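Side-chain contacts in PaaX domain-containing protein, C-domain protein (Mycobacterium tuberculosis, PDB 3KFW), which is of unknown function but probably acts as a DNA-binding transcriptional regulator of the PaaX type: residues G51-V54 with G59-L62; H169-D174 with A188-R193; L129-E134 with V141-A146; A31-K36 with A227-A232; E75-R80 with A218-A223. All blocks are in the same frame, centred on the assembly; numbering follows the deposited sequence.

Contact 1 of 5, residues G51-V54 with G59-L62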
# COMPACT_ATOMS: atom_id res chain seq x y z
N GLY A 51 31.32 30.29 6.44
CA GLY A 51 31.98 29.09 6.95
C GLY A 51 32.49 28.08 5.91
O GLY A 51 32.74 26.92 6.24
N ASP A 52 32.67 28.53 4.67
CA ASP A 52 33.02 27.61 3.59
C ASP A 52 34.52 27.57 3.29
O ASP A 52 35.09 26.52 2.96
CB ASP A 52 32.20 27.95 2.33
CG ASP A 52 30.69 27.70 2.52
OD1 ASP A 52 30.33 26.61 3.06
OD2 ASP A 52 29.85 28.57 2.13
N LEU A 53 35.15 28.73 3.43
CA LEU A 53 36.58 28.85 3.35
C LEU A 53 37.09 29.44 4.64
O LEU A 53 36.37 30.13 5.38
CB LEU A 53 36.99 29.78 2.20
CG LEU A 53 36.69 29.36 0.76
CD1 LEU A 53 36.97 30.54 -0.14
CD2 LEU A 53 37.46 28.10 0.29
N VAL A 54 38.37 29.21 4.87
CA VAL A 54 39.08 29.86 5.93
C VAL A 54 40.17 30.73 5.23
O VAL A 54 40.71 30.32 4.20
CB VAL A 54 39.67 28.78 6.90
CG1 VAL A 54 38.57 28.17 7.73
CG2 VAL A 54 40.36 27.63 6.12
N GLY A 59 46.51 32.99 2.31
CA GLY A 59 45.40 33.14 1.38
C GLY A 59 44.17 32.35 1.79
O GLY A 59 43.57 32.61 2.82
N TYR A 60 43.81 31.35 0.99
CA TYR A 60 42.55 30.64 1.16
C TYR A 60 42.72 29.12 0.96
O TYR A 60 43.55 28.67 0.15
CB TYR A 60 41.52 31.18 0.17
CG TYR A 60 41.22 32.68 0.26
CD1 TYR A 60 40.22 33.16 1.09
CD2 TYR A 60 41.94 33.62 -0.51
CE1 TYR A 60 39.93 34.52 1.17
CE2 TYR A 60 41.65 35.04 -0.44
CZ TYR A 60 40.63 35.48 0.40
OH TYR A 60 40.32 36.86 0.54
N ARG A 61 41.98 28.34 1.75
CA ARG A 61 41.90 26.92 1.59
C ARG A 61 40.52 26.53 2.17
O ARG A 61 39.89 27.34 2.86
CB ARG A 61 43.06 26.18 2.27
CG ARG A 61 42.92 26.09 3.74
CD ARG A 61 43.99 25.22 4.41
NE ARG A 61 43.90 25.32 5.86
CZ ARG A 61 44.77 24.78 6.72
NH1 ARG A 61 45.78 24.07 6.26
NH2 ARG A 61 44.59 24.92 8.04
N LEU A 62 40.03 25.33 1.84
CA LEU A 62 38.70 24.88 2.28
C LEU A 62 38.56 24.81 3.83
O LEU A 62 39.47 24.44 4.53
CB LEU A 62 38.38 23.48 1.66
CG LEU A 62 37.57 23.28 0.35
CD1 LEU A 62 37.78 24.35 -0.73
CD2 LEU A 62 37.75 21.86 -0.26
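This is the antiparallel pairing of a two-stranded beta hairpin, with Val-54 facing Arg-61 near the turn and Leu-53 facing Leu-62 further back. The hairpin follows helix 37-49, as the wing does in a winged helix-turn-helix. Val-54 N donates to Arg-61 O at 3.1 Å. The return bond, Arg-61 N to Val-54 O, is weak at 3.4 Å. Val-54 O also takes a CA-H contact from Tyr-60 CA at 3.6 Å.

Val-54 and Arg-61 lie on the same face. The chi1 of Arg-61 (77°) sets its CG between the backbone N and the carbonyl carbon, and there it meets Val-54 CG2 at 3.8 Å. The chain then runs extended to the guanidinium, which bonds Pro-18 O through NH1. Leu-53 and Leu-62 start off in diverging directions, but Leu-53 CD2 still reaches Leu-62 CD1 at 3.9 Å. Leu-53 CD1 lies 4.4 Å from Tyr-60 CD1. Leu-44 of helix 37-49 touches both Leu-53 and Tyr-60, and Leu-13 of helix 5-13 touches both Leu-53 and Leu-62. Backbone bonds thus set the strand register, while the leucines tie the hairpin to the helices by apolar contact.

Contact 2 of 5, residues H169-D174 with A188-R193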
# COMPACT_ATOMS: atom_id res chain seq x y z
N HIS A 169 25.92 7.30 -21.10
CA HIS A 169 26.48 7.45 -22.44
C HIS A 169 26.24 8.84 -23.00
O HIS A 169 27.15 9.39 -23.56
CB HIS A 169 25.96 6.32 -23.39
CG HIS A 169 26.56 5.00 -23.07
ND1 HIS A 169 27.94 4.81 -22.96
CD2 HIS A 169 26.00 3.80 -22.80
CE1 HIS A 169 28.19 3.55 -22.63
NE2 HIS A 169 27.03 2.92 -22.52
N ARG A 170 25.05 9.42 -22.84
CA ARG A 170 24.84 10.78 -23.35
C ARG A 170 25.82 11.81 -22.70
O ARG A 170 26.32 12.70 -23.39
CB ARG A 170 23.41 11.24 -23.15
CG ARG A 170 22.67 11.64 -24.47
CD ARG A 170 21.11 11.70 -24.29
NE ARG A 170 20.75 12.30 -22.98
CZ ARG A 170 19.90 11.78 -22.08
NH1 ARG A 170 19.25 10.62 -22.31
NH2 ARG A 170 19.69 12.44 -20.94
N LEU A 171 26.08 11.66 -21.40
CA LEU A 171 27.05 12.47 -20.67
C LEU A 171 28.52 12.26 -21.11
O LEU A 171 29.28 13.22 -21.11
CB LEU A 171 26.92 12.24 -19.16
CG LEU A 171 25.65 12.81 -18.54
CD1 LEU A 171 25.46 12.26 -17.16
CD2 LEU A 171 25.61 14.32 -18.53
N LEU A 172 28.89 11.01 -21.44
CA LEU A 172 30.20 10.70 -22.06
C LEU A 172 30.36 11.45 -23.41
O LEU A 172 31.34 12.17 -23.59
CB LEU A 172 30.46 9.16 -22.18
CG LEU A 172 30.66 8.43 -20.81
CD1 LEU A 172 30.38 6.89 -20.76
CD2 LEU A 172 32.02 8.75 -20.07
N GLY A 173 29.37 11.31 -24.31
CA GLY A 173 29.25 12.13 -25.55
C GLY A 173 29.31 13.65 -25.33
O GLY A 173 29.96 14.37 -26.10
N ASP A 174 28.67 14.14 -24.25
CA ASP A 174 28.70 15.56 -23.89
C ASP A 174 30.13 16.03 -23.55
O ASP A 174 30.55 17.12 -24.01
CB ASP A 174 27.77 15.85 -22.70
CG ASP A 174 26.26 15.89 -23.07
OD1 ASP A 174 25.89 15.84 -24.28
OD2 ASP A 174 25.42 15.98 -22.12
N ALA A 188 31.05 17.69 -16.04
CA ALA A 188 31.47 17.02 -14.81
C ALA A 188 30.45 17.12 -13.65
O ALA A 188 30.18 16.09 -12.99
CB ALA A 188 32.80 17.57 -14.36
N ALA A 189 29.95 18.32 -13.34
CA ALA A 189 28.87 18.46 -12.35
C ALA A 189 27.65 17.60 -12.76
O ALA A 189 27.00 17.02 -11.89
CB ALA A 189 28.46 19.96 -12.13
N ALA A 190 27.34 17.46 -14.04
CA ALA A 190 26.23 16.54 -14.41
C ALA A 190 26.56 15.09 -14.05
O ALA A 190 25.68 14.32 -13.61
CB ALA A 190 25.84 16.66 -15.90
N MSE A 191 27.83 14.72 -14.26
CA MSE A 191 28.28 13.34 -14.06
C MSE A 191 28.30 12.98 -12.60
O MSE A 191 28.02 11.84 -12.24
CB MSE A 191 29.68 13.12 -14.62
CG MSE A 191 29.71 12.83 -16.10
SE MSE A 191 31.57 12.76 -16.75
CE MSE A 191 31.01 12.14 -18.50
N VAL A 192 28.68 13.95 -11.78
CA VAL A 192 28.67 13.76 -10.36
C VAL A 192 27.24 13.53 -9.94
O VAL A 192 26.99 12.60 -9.18
CB VAL A 192 29.30 14.94 -9.58
CG1 VAL A 192 28.90 14.92 -8.09
CG2 VAL A 192 30.78 14.85 -9.70
N ARG A 193 26.31 14.36 -10.43
CA ARG A 193 24.87 14.19 -10.09
C ARG A 193 24.33 12.85 -10.59
O ARG A 193 23.48 12.24 -9.97
CB ARG A 193 24.00 15.35 -10.61
CG ARG A 193 24.19 16.63 -9.77
CD ARG A 193 23.26 17.76 -10.21
NE ARG A 193 23.87 18.65 -11.21
CZ ARG A 193 23.54 18.65 -12.51
NH1 ARG A 193 22.60 17.82 -12.94
NH2 ARG A 193 24.14 19.50 -13.36
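Leu-171 and selenomethionine Met-191 form the tight part of this helix-helix contact. Met-191 CE lies 3.3 Å from Leu-171 O and 4.1 Å from Leu-171 CB. Its chain is straight beyond CG (chi2 174°, chi3 173°), which carries the methyl end across the gap to the other backbone. Leu-172 comes in from the side at about a right angle to that chain and sets CD2 3.9 Å from Met-191 CE. The methyl is therefore held between the backbone of one residue and the branch of the next. At the neighbouring position, Leu-171 CD2 presses on Ala-190 CB at 3.5 Å. The small alanine lets the leucine branch come close to the helix.

The other side is loose. The axes stand 10.1 Å apart and no hydrogen bond links the segments. His-169, Arg-170, Asp-174 and Arg-193 are exposed and do not meet across the contact. Behind Met-191, Leu-215 and Ala-218 of helix 212-234 close the apolar side. The two helices run nearly antiparallel, at 163°, and only a short connection separates helix 161-177 from helix 181-195. The arrangement is that of an antiparallel helical hairpin, here in the C-terminal helical region, packed against a third helix.

Contact 3 of 5, residues L129-E134 with V141-A146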
# COMPACT_ATOMS: atom_id res chain seq x y z
N LEU A 129 26.95 -3.13 -0.43
CA LEU A 129 27.12 -1.96 0.44
C LEU A 129 26.78 -2.34 1.88
O LEU A 129 25.82 -3.08 2.11
CB LEU A 129 26.17 -0.82 0.03
CG LEU A 129 26.32 -0.11 -1.31
CD1 LEU A 129 25.35 1.06 -1.40
CD2 LEU A 129 27.80 0.34 -1.52
N ASP A 130 27.58 -1.81 2.83
CA ASP A 130 27.41 -1.95 4.29
C ASP A 130 26.26 -1.09 4.88
O ASP A 130 26.53 -0.02 5.49
CB ASP A 130 28.69 -1.48 5.00
CG ASP A 130 29.69 -2.60 5.28
OD1 ASP A 130 30.89 -2.27 5.42
OD2 ASP A 130 29.29 -3.78 5.39
N LEU A 131 25.02 -1.54 4.73
CA LEU A 131 23.87 -0.84 5.33
C LEU A 131 24.06 -0.50 6.81
O LEU A 131 24.24 -1.38 7.65
CB LEU A 131 22.58 -1.67 5.19
CG LEU A 131 21.36 -1.31 6.07
CD1 LEU A 131 20.48 -0.23 5.44
CD2 LEU A 131 20.56 -2.55 6.44
N ASP A 132 24.02 0.78 7.13
CA ASP A 132 23.84 1.12 8.50
C ASP A 132 22.54 1.90 8.56
O ASP A 132 22.36 2.87 7.82
CB ASP A 132 25.01 1.94 9.03
CG ASP A 132 25.28 1.66 10.51
OD1 ASP A 132 24.33 1.72 11.31
OD2 ASP A 132 26.46 1.38 10.86
N LEU A 133 21.62 1.45 9.42
CA LEU A 133 20.35 2.14 9.56
C LEU A 133 20.51 3.46 10.32
O LEU A 133 21.03 3.47 11.42
CB LEU A 133 19.33 1.22 10.22
CG LEU A 133 18.53 0.45 9.17
CD1 LEU A 133 17.88 -0.84 9.74
CD2 LEU A 133 17.52 1.41 8.53
N GLU A 134 20.05 4.57 9.72
CA GLU A 134 20.36 5.93 10.21
C GLU A 134 19.69 6.33 11.56
O GLU A 134 19.00 7.36 11.66
CB GLU A 134 20.24 7.00 9.09
CG GLU A 134 18.82 7.42 8.63
CD GLU A 134 18.49 8.91 8.87
OE1 GLU A 134 18.37 9.34 10.05
OE2 GLU A 134 18.32 9.65 7.86
N VAL A 141 11.16 0.30 10.25
CA VAL A 141 11.17 -0.62 9.13
C VAL A 141 11.53 -1.99 9.69
O VAL A 141 12.13 -2.08 10.76
CB VAL A 141 12.22 -0.23 8.07
CG1 VAL A 141 11.75 0.96 7.25
CG2 VAL A 141 13.57 0.05 8.72
N ARG A 142 11.17 -3.07 9.02
CA ARG A 142 11.70 -4.37 9.46
C ARG A 142 12.81 -4.77 8.50
O ARG A 142 12.63 -4.68 7.29
CB ARG A 142 10.61 -5.42 9.57
CG ARG A 142 11.10 -6.73 10.10
CD ARG A 142 10.20 -7.30 11.13
NE ARG A 142 10.86 -8.40 11.82
CZ ARG A 142 10.54 -8.81 13.04
NH1 ARG A 142 9.55 -8.21 13.70
NH2 ARG A 142 11.19 -9.81 13.61
N MSE A 143 13.96 -5.16 9.03
CA MSE A 143 15.14 -5.43 8.23
C MSE A 143 15.17 -6.94 8.04
O MSE A 143 15.12 -7.69 9.00
CB MSE A 143 16.40 -4.93 8.95
CG MSE A 143 17.66 -4.61 8.06
SE MSE A 143 18.81 -6.10 7.33
CE MSE A 143 19.32 -7.06 8.99
N LEU A 144 15.23 -7.37 6.78
CA LEU A 144 15.42 -8.78 6.47
C LEU A 144 16.56 -8.91 5.48
O LEU A 144 16.97 -7.95 4.86
CB LEU A 144 14.14 -9.37 5.87
CG LEU A 144 12.82 -9.36 6.64
CD1 LEU A 144 11.74 -9.84 5.75
CD2 LEU A 144 12.93 -10.33 7.74
N THR A 145 17.06 -10.12 5.33
CA THR A 145 17.99 -10.46 4.25
C THR A 145 17.18 -11.36 3.31
O THR A 145 16.36 -12.15 3.77
CB THR A 145 19.28 -11.16 4.82
OG1 THR A 145 19.87 -10.31 5.81
CG2 THR A 145 20.32 -11.44 3.73
N ALA A 146 17.35 -11.21 2.01
CA ALA A 146 16.63 -12.11 1.10
C ALA A 146 17.43 -12.53 -0.09
O ALA A 146 18.44 -11.90 -0.45
CB ALA A 146 15.31 -11.47 0.62
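Beside selenomethionine Met-143, which packs on Leu-131 and Leu-133, the guanidinium of Arg-142 is gripped by two carboxylates of the second subunit. Its NE forms a salt bridge with Asp-148 and its NH1 with Asp-153 of that chain. No hydrogen bond crosses between the two segments. The contact itself is made of apolar side chains.

The chi1 of Leu-131 (164°) holds CG opposite the backbone N. From there CD2 reaches Met-143 CG at 3.9 Å and Met-143 SE at 4.1 Å. The two chains lie alongside each other but run opposite ways. The Met-143 chain bends at chi2 (-77°) and again at chi3 (-56°), so CG and SE, rather than the methyl, meet the leucine. Leu-133 divides its branches between two partners. CD1 lies 4.1 Å from Met-143 CG, and CD2 lies 4.2 Å from Val-141 CG2. Met-143 CG is thus touched by both leucines.

The packing is light and near the surface. Segment 129-134 is irregular, with a weakly bonded inverse gamma turn at Asp-130. It lies over one face of the Cas2-like region's sheet, where Leu-91 of strand 88-93 touches both Leu-133 and Met-143. Strand 141-147 is outermost in its own chain, and Thr-145 and Ala-146 pair with a strand of the second subunit. The loop therefore packs on a strand that bonds to strand 88-93 along one edge and to the neighbouring chain along the other.

Contact 4 of 5, residues A31-K36 with A227-A232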
# COMPACT_ATOMS: atom_id res chain seq x y z
N ALA A 31 39.62 32.73 -14.14
CA ALA A 31 39.33 33.67 -15.25
C ALA A 31 39.01 33.02 -16.61
O ALA A 31 38.29 33.59 -17.45
CB ALA A 31 40.50 34.66 -15.42
N ASP A 32 39.56 31.84 -16.84
CA ASP A 32 39.25 31.06 -18.04
C ASP A 32 37.79 30.62 -17.93
O ASP A 32 37.19 30.16 -18.90
CB ASP A 32 40.15 29.83 -18.10
CG ASP A 32 41.55 30.08 -17.46
OD1 ASP A 32 41.68 30.56 -16.27
OD2 ASP A 32 42.52 29.76 -18.19
N PHE A 33 37.23 30.77 -16.73
CA PHE A 33 35.83 30.49 -16.45
C PHE A 33 35.04 31.77 -16.54
O PHE A 33 33.81 31.74 -16.58
CB PHE A 33 35.65 29.93 -15.07
CG PHE A 33 36.16 28.54 -14.88
CD1 PHE A 33 37.46 28.32 -14.46
CD2 PHE A 33 35.32 27.46 -15.06
CE1 PHE A 33 37.94 27.06 -14.23
CE2 PHE A 33 35.78 26.17 -14.85
CZ PHE A 33 37.10 25.97 -14.42
N GLY A 34 35.77 32.89 -16.55
CA GLY A 34 35.25 34.18 -16.98
C GLY A 34 34.85 35.11 -15.87
O GLY A 34 33.88 35.86 -15.99
N ILE A 35 35.58 35.08 -14.75
CA ILE A 35 35.26 36.00 -13.65
C ILE A 35 36.45 36.76 -13.07
O ILE A 35 37.22 36.23 -12.26
CB ILE A 35 34.34 35.35 -12.57
CG1 ILE A 35 34.24 33.83 -12.77
CG2 ILE A 35 32.93 36.00 -12.66
CD1 ILE A 35 33.78 33.04 -11.56
N LYS A 36 36.58 38.01 -13.54
CA LYS A 36 37.59 38.96 -13.07
C LYS A 36 37.42 39.18 -11.57
O LYS A 36 36.40 38.78 -10.99
CB LYS A 36 37.44 40.31 -13.79
N ALA A 227 43.47 19.98 -10.89
CA ALA A 227 44.58 20.02 -9.95
C ALA A 227 45.89 20.38 -10.62
O ALA A 227 46.73 21.05 -10.02
CB ALA A 227 44.71 18.71 -9.20
N LYS A 228 46.06 19.95 -11.87
CA LYS A 228 47.27 20.28 -12.63
C LYS A 228 47.41 21.79 -12.98
O LYS A 228 48.51 22.36 -12.92
CB LYS A 228 47.36 19.38 -13.87
CG LYS A 228 48.62 19.59 -14.68
CD LYS A 228 48.60 18.68 -15.91
CE LYS A 228 49.71 19.06 -16.91
NZ LYS A 228 49.46 18.27 -18.16
N ARG A 229 46.29 22.44 -13.32
CA ARG A 229 46.22 23.89 -13.58
C ARG A 229 46.70 24.72 -12.39
O ARG A 229 47.25 25.81 -12.55
CB ARG A 229 44.79 24.31 -13.87
CG ARG A 229 44.32 23.99 -15.26
CD ARG A 229 42.90 24.45 -15.47
NE ARG A 229 42.78 25.91 -15.60
CZ ARG A 229 42.13 26.71 -14.74
NH1 ARG A 229 41.52 26.22 -13.65
NH2 ARG A 229 42.09 28.03 -14.97
N ARG A 230 46.46 24.19 -11.20
CA ARG A 230 46.74 24.86 -9.95
C ARG A 230 48.18 24.64 -9.50
O ARG A 230 48.66 25.35 -8.63
CB ARG A 230 45.75 24.38 -8.89
CG ARG A 230 45.83 25.08 -7.59
CD ARG A 230 45.08 24.38 -6.49
NE ARG A 230 45.44 22.98 -6.33
CZ ARG A 230 44.54 22.02 -6.35
NH1 ARG A 230 44.88 20.75 -6.22
NH2 ARG A 230 43.26 22.34 -6.51
N ASP A 231 48.87 23.68 -10.10
CA ASP A 231 50.32 23.54 -9.88
C ASP A 231 51.07 24.38 -10.89
O ASP A 231 52.12 24.93 -10.58
CB ASP A 231 50.78 22.09 -10.00
CG ASP A 231 49.90 21.14 -9.23
OD1 ASP A 231 49.30 21.55 -8.21
OD2 ASP A 231 49.78 19.97 -9.65
N ALA A 232 50.54 24.44 -12.11
CA ALA A 232 51.09 25.30 -13.16
C ALA A 232 51.24 26.76 -12.69
O ALA A 232 52.34 27.36 -12.77
CB ALA A 232 50.22 25.21 -14.41
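The salt bridge between Asp-32 and Arg-229 is unusual in its geometry: the carboxylate and guanidinium planes stand 85° apart, nearly perpendicular. Segment 31-36 joins helix 23-30 to helix 37-49. It is consistent with the turn of a helix-turn-helix, the clan to which this region belongs. Arg-229 comes from helix 212-234 near the C-terminus. The contact therefore joins two parts of the chain that are far apart in sequence.

Asp-32 and Arg-229 reach toward each other across the gap. Only one arm of each is close. Asp-32 OD1 lies 2.9 Å from Arg-229 NH2, near the plane of the guanidinium and at its edge. Asp-32 OD2 is further off, 3.7 Å from the same NH2. With the planes crossed, the paired, two-bond arrangement of a carboxylate on a guanidinium is not formed. Arg-229 NH2 has a second partner, as it also donates to Leu-29 O at the end of helix 23-30. That bond holds the guanidinium to the helix while the aspartate adds charge attraction. Asp-32 is exposed, so solvent probably weakens this attraction.

The Arg-229 chain leaves the helix straight at chi2 and bends at chi3 (73°), and the guanidinium ends beside Asp-32 and Phe-33. Phe-33 is the third residue in the contact. It is buried and also touches Leu-3. Its ring and the guanidinium are 75° apart, so this is not a stack. Arg-229 NH1 sits at the ring edge, in the ring plane, 3.7 Å from Phe-33 CE1.

Contact 5 of 5, residues E75-R80 with A218-A223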
# COMPACT_ATOMS: atom_id res chain seq x y z
N GLU A 75 33.49 8.98 -0.78
CA GLU A 75 33.14 7.64 -0.29
C GLU A 75 31.66 7.28 -0.61
O GLU A 75 31.16 6.19 -0.24
CB GLU A 75 33.49 7.49 1.21
CG GLU A 75 33.43 6.07 1.80
CD GLU A 75 33.98 5.00 0.87
N ALA A 76 30.96 8.19 -1.29
CA ALA A 76 29.60 7.94 -1.80
C ALA A 76 29.68 7.55 -3.27
O ALA A 76 28.84 6.80 -3.77
CB ALA A 76 28.71 9.17 -1.63
N MSE A 77 30.69 8.09 -3.97
CA MSE A 77 30.98 7.79 -5.38
C MSE A 77 31.84 6.53 -5.53
O MSE A 77 31.82 5.88 -6.56
CB MSE A 77 31.73 8.96 -6.02
CG MSE A 77 30.94 9.98 -6.85
SE MSE A 77 32.28 11.18 -7.70
CE MSE A 77 33.29 9.82 -8.78
N ARG A 78 32.63 6.23 -4.51
CA ARG A 78 33.33 4.96 -4.41
C ARG A 78 33.20 4.42 -2.99
O ARG A 78 34.14 4.55 -2.18
CB ARG A 78 34.81 5.07 -4.82
CG ARG A 78 35.27 3.77 -5.47
CD ARG A 78 34.13 3.29 -6.36
NE ARG A 78 34.23 1.91 -6.79
CZ ARG A 78 33.83 0.84 -6.09
NH1 ARG A 78 33.94 -0.37 -6.61
NH2 ARG A 78 33.32 0.98 -4.87
N PRO A 79 32.01 3.84 -2.67
CA PRO A 79 31.72 3.33 -1.34
C PRO A 79 32.15 1.90 -1.28
O PRO A 79 31.66 1.09 -2.07
CB PRO A 79 30.19 3.40 -1.26
CG PRO A 79 29.71 3.84 -2.59
CD PRO A 79 30.84 3.72 -3.55
N ARG A 80 33.06 1.58 -0.37
CA ARG A 80 33.59 0.24 -0.32
C ARG A 80 32.43 -0.73 -0.69
O ARG A 80 31.34 -0.70 -0.10
CB ARG A 80 34.28 -0.06 1.01
CG ARG A 80 35.65 -0.72 0.86
N ALA A 218 36.15 9.73 -16.43
CA ALA A 218 35.98 11.03 -17.03
C ALA A 218 35.93 12.08 -15.94
O ALA A 218 36.48 13.18 -16.11
CB ALA A 218 34.72 11.07 -17.84
N TYR A 219 35.28 11.77 -14.82
CA TYR A 219 35.27 12.70 -13.69
C TYR A 219 36.66 12.82 -13.11
O TYR A 219 37.11 13.93 -12.85
CB TYR A 219 34.26 12.33 -12.59
CG TYR A 219 34.43 13.22 -11.38
CD1 TYR A 219 35.12 12.77 -10.25
CD2 TYR A 219 33.96 14.54 -11.38
CE1 TYR A 219 35.32 13.61 -9.14
CE2 TYR A 219 34.15 15.38 -10.28
CZ TYR A 219 34.83 14.91 -9.17
OH TYR A 219 35.01 15.74 -8.09
N HIS A 220 37.34 11.68 -12.91
CA HIS A 220 38.68 11.74 -12.31
C HIS A 220 39.69 12.38 -13.25
O HIS A 220 40.64 13.02 -12.78
CB HIS A 220 39.11 10.38 -11.75
CG HIS A 220 38.29 9.93 -10.59
ND1 HIS A 220 37.40 8.87 -10.66
CD2 HIS A 220 38.17 10.44 -9.34
CE1 HIS A 220 36.80 8.73 -9.50
NE2 HIS A 220 37.24 9.67 -8.68
N ASP A 221 39.46 12.29 -14.57
CA ASP A 221 40.30 13.04 -15.56
C ASP A 221 40.12 14.55 -15.47
O ASP A 221 41.08 15.33 -15.55
CB ASP A 221 40.06 12.57 -17.00
CG ASP A 221 40.73 11.25 -17.29
OD1 ASP A 221 41.57 10.83 -16.47
OD2 ASP A 221 40.41 10.58 -18.31
N PHE A 222 38.86 14.97 -15.31
CA PHE A 222 38.59 16.36 -15.11
C PHE A 222 39.16 16.87 -13.77
O PHE A 222 39.79 17.89 -13.76
CB PHE A 222 37.12 16.67 -15.29
CG PHE A 222 36.70 18.01 -14.72
CD1 PHE A 222 36.76 19.17 -15.52
CD2 PHE A 222 36.23 18.11 -13.38
CE1 PHE A 222 36.34 20.38 -15.02
CE2 PHE A 222 35.82 19.34 -12.83
CZ PHE A 222 35.88 20.49 -13.65
N ALA A 223 38.97 16.15 -12.66
CA ALA A 223 39.60 16.51 -11.37
C ALA A 223 41.15 16.62 -11.47
O ALA A 223 41.74 17.53 -10.88
CB ALA A 223 39.21 15.54 -10.25
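Selenomethionine Met-77 reaches from the last turn of helix 64-77 to Tyr-219 and His-220 of helix 212-234, and its selenium and methyl do all the touching. Met-77 and Tyr-219 come together at a slant. Met-77 SE lies 4.5 Å from the centre of the Tyr-219 ring, 29° off the ring normal, a Met-aromatic contact of oblique geometry. The selenium lies about equally far, 4.1 Å, from Tyr-219 CD1 and CE1, so it lies toward the CD1-CE1 side of the ring.

The chain is extended at chi2 and bends at chi3 (61°). That bend turns CE toward the helix and sets it 3.8 Å from Tyr-219 CD1. The chi1 of Tyr-219 (172°) places its ring opposite the backbone N, where it can receive the selenium. His-220 reaches back toward Met-77 from helix 212-234, and the methyl meets its ring at a slant. In the conformer given here, His-220 CE1 lies 3.7 Å from Met-77 CE. A second conformer is deposited, so this touch is less certain than the one on tyrosine. The same His-220 conformer has Tyr-219 CD1 above one face of its ring, near the rim.

Other residues close round the pair. Leu-195 of helix 181-195 touches Met-77, Val-192 touches Tyr-219, and Arg-216 NE donates to Met-77 O where helix 64-77 ends. Between the two segments, though, the contact holds no hydrogen bond or charge pair. It probably rests on dispersion between the selenium (sulfur in ordinary methionine), its methyl and the rings; Met-77 and Tyr-219 are buried, His-220 is exposed.

How the contacts relate
Contact 5 is the buried one and lies nearest the centre of the chain; contact 3 is at the surface, on the opposite side of the chain's centre from contacts 2 and 4. Contacts 1, 2 and 4 are partly buried. Helix 212-234 serves contacts 4 and 5, while helix 181-195 of contact 2 packs on it through Ala-188 on Phe-222. Contact 3 meets contact 5 where Leu-129 packs on Pro-79. Contact 1 lies within the helix-turn-helix region, and contact 4 ties that region to the C-terminal helix; their centres are about 17 Å apart. Chemistry differs with place: backbone bonds in contact 1, a salt bridge in contact 4, and apolar or selenium contacts in the other three.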